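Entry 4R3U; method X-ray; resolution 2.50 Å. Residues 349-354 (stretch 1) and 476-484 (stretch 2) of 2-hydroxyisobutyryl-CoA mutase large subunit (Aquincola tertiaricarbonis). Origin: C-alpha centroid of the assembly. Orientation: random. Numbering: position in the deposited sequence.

Stretch 1, residues 349-354: LTKPQY
Stretch 2 (476-484) PVIGVNRFV

Neither stretch forms regular helix or strand; two loops of one chain meet with the CA atoms of Pro-352 and Gly-479 5.5 Å apart, burying 261 Å² in total. Stretch 1 makes a type II turn from Lys-351 to Tyr-354, closed by a weak hydrogen bond from Tyr-354 N to Lys-351 O (3.4 Å), while Thr-350 OG1 (chi1 p) donates a hydrogen bond to Pro-352 O at 2.7 Å. The CA-to-CB bonds of Thr-350, Pro-352 and Gln-353 point toward stretch 2.

Along stretch 2, Val-477 (phi/psi -132/101, chi1 t, CA-to-CB toward) sets CG1 3.8 Å from Thr-350 CG2. Val-477 O accepts hydrogen bonds from Val-480 N (3.0 Å) and Asn-481 N (2.9 Å), and Val-477 N donates to Asn-481 OD1 (2.7 Å, 172°), folding the loop back. Ile-478 (-58/128, chi1 and chi2 m, sideways) contributes its O, 3.8 Å from Thr-350 CG2. At Gly-479 (94/-21), N donates to Arg-482 O (2.7 Å); a CB would be jammed against the preceding carbonyl and would lie 3.5 Å from Pro-352 O. Gly-479 O approaches Pro-352 CG at 3.4 Å. Val-480 (-105/-48, chi1 t, sideways) offers its CG2 methyl as an apolar surface, on which Pro-352 CG (3.8 Å, ring C-gamma endo) and Thr-350 CG2 (3.7 Å) pack. Phe-483 (52/39, chi1 m, sideways) presents backbone to Gln-353 (51/40, chi1 m, chi2 t), although its ring leads away.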

# COMPACT_ATOMS: atom_id res chain seq x y z
N LEU A 349 9.47 6.51 -7.74
CA LEU A 349 9.84 6.99 -6.42
C LEU A 349 10.52 8.35 -6.47
O LEU A 349 11.20 8.67 -7.45
CB LEU A 349 10.68 5.93 -5.67
CG LEU A 349 10.11 4.48 -5.62
CD1 LEU A 349 10.93 3.62 -4.72
CD2 LEU A 349 8.70 4.44 -5.09
N THR A 350 10.31 9.16 -5.43
CA THR A 350 10.78 10.55 -5.35
C THR A 350 11.79 10.88 -4.26
O THR A 350 11.84 10.22 -3.23
CB THR A 350 9.57 11.53 -5.26
OG1 THR A 350 8.91 11.31 -4.03
CG2 THR A 350 8.56 11.36 -6.39
N LYS A 351 12.58 11.94 -4.50
CA LYS A 351 13.50 12.58 -3.56
C LYS A 351 12.61 13.48 -2.66
O LYS A 351 12.61 13.24 -1.45
CB LYS A 351 14.62 13.38 -4.28
CG LYS A 351 15.75 13.87 -3.35
CD LYS A 351 16.90 14.50 -4.12
CE LYS A 351 18.02 15.03 -3.24
NZ LYS A 351 18.99 13.99 -2.80
N PRO A 352 11.75 14.40 -3.17
CA PRO A 352 10.87 15.13 -2.24
C PRO A 352 9.86 14.19 -1.59
O PRO A 352 9.40 13.22 -2.23
CB PRO A 352 10.16 16.15 -3.15
CG PRO A 352 10.25 15.61 -4.49
CD PRO A 352 11.52 14.83 -4.57
N GLN A 353 9.55 14.42 -0.29
CA GLN A 353 8.57 13.65 0.47
C GLN A 353 8.82 12.14 0.37
O GLN A 353 7.87 11.35 0.26
CB GLN A 353 7.14 14.01 0.02
CG GLN A 353 6.80 15.48 0.16
CD GLN A 353 5.35 15.71 -0.08
OE1 GLN A 353 4.96 16.51 -0.94
NE2 GLN A 353 4.52 15.06 0.73
N TYR A 354 10.12 11.75 0.40
CA TYR A 354 10.57 10.36 0.24
C TYR A 354 9.78 9.28 0.99
O TYR A 354 9.64 8.20 0.43
CB TYR A 354 12.10 10.19 0.41
CG TYR A 354 12.57 10.27 1.85
CD1 TYR A 354 12.86 11.50 2.44
CD2 TYR A 354 12.68 9.12 2.64
CE1 TYR A 354 13.19 11.59 3.79
CE2 TYR A 354 13.03 9.20 3.99
CZ TYR A 354 13.28 10.45 4.56
OH TYR A 354 13.67 10.56 5.87
N PRO A 476 0.48 12.99 -13.08
CA PRO A 476 0.67 13.43 -11.69
C PRO A 476 1.78 12.67 -10.99
O PRO A 476 1.87 11.42 -11.08
CB PRO A 476 -0.70 13.18 -11.04
CG PRO A 476 -1.63 12.80 -12.16
CD PRO A 476 -0.78 12.24 -13.24
N VAL A 477 2.67 13.43 -10.35
CA VAL A 477 3.77 12.89 -9.55
C VAL A 477 3.73 13.67 -8.22
O VAL A 477 4.13 14.84 -8.16
CB VAL A 477 5.16 12.84 -10.24
CG1 VAL A 477 6.22 12.29 -9.29
CG2 VAL A 477 5.11 12.00 -11.51
N ILE A 478 3.15 13.03 -7.18
CA ILE A 478 3.00 13.59 -5.84
C ILE A 478 4.39 13.97 -5.28
O ILE A 478 5.34 13.17 -5.34
CB ILE A 478 2.17 12.65 -4.88
CG1 ILE A 478 0.83 12.11 -5.49
CG2 ILE A 478 1.96 13.24 -3.51
CD1 ILE A 478 -0.23 13.13 -6.00
N GLY A 479 4.51 15.21 -4.81
CA GLY A 479 5.74 15.76 -4.26
C GLY A 479 6.55 16.50 -5.30
O GLY A 479 7.36 17.37 -4.94
N VAL A 480 6.30 16.21 -6.60
CA VAL A 480 7.03 16.77 -7.74
C VAL A 480 6.24 17.85 -8.52
O VAL A 480 6.79 18.92 -8.79
CB VAL A 480 7.63 15.62 -8.62
CG1 VAL A 480 8.30 16.13 -9.90
CG2 VAL A 480 8.60 14.76 -7.81
N ASN A 481 4.96 17.57 -8.87
CA ASN A 481 4.10 18.48 -9.63
C ASN A 481 2.71 18.61 -9.02
O ASN A 481 1.84 19.29 -9.57
CB ASN A 481 4.04 18.08 -11.11
CG ASN A 481 3.37 16.77 -11.47
OD1 ASN A 481 2.66 16.15 -10.68
ND2 ASN A 481 3.56 16.34 -12.71
N ARG A 482 2.55 18.02 -7.84
CA ARG A 482 1.33 17.87 -7.08
C ARG A 482 1.70 17.85 -5.61
O ARG A 482 2.61 17.11 -5.20
CB ARG A 482 0.72 16.52 -7.45
CG ARG A 482 -0.74 16.50 -7.74
CD ARG A 482 -1.20 17.23 -8.99
NE ARG A 482 -2.66 17.22 -9.05
CZ ARG A 482 -3.49 17.83 -8.20
NH1 ARG A 482 -4.80 17.72 -8.34
NH2 ARG A 482 -3.01 18.55 -7.19
N PHE A 483 0.97 18.67 -4.82
CA PHE A 483 1.13 18.79 -3.36
C PHE A 483 2.59 19.06 -3.01
O PHE A 483 3.11 18.49 -2.04
CB PHE A 483 0.52 17.57 -2.62
CG PHE A 483 -0.93 17.30 -2.95
CD1 PHE A 483 -1.94 18.03 -2.34
CD2 PHE A 483 -1.29 16.35 -3.89
CE1 PHE A 483 -3.27 17.86 -2.72
CE2 PHE A 483 -2.63 16.18 -4.28
CZ PHE A 483 -3.61 16.93 -3.69
N VAL A 484 3.25 19.90 -3.83
CA VAL A 484 4.66 20.29 -3.70
C VAL A 484 4.78 21.08 -2.40
O VAL A 484 3.90 21.89 -2.08
CB VAL A 484 5.20 21.06 -4.94
CG1 VAL A 484 6.68 21.34 -4.84
CG2 VAL A 484 4.90 20.32 -6.23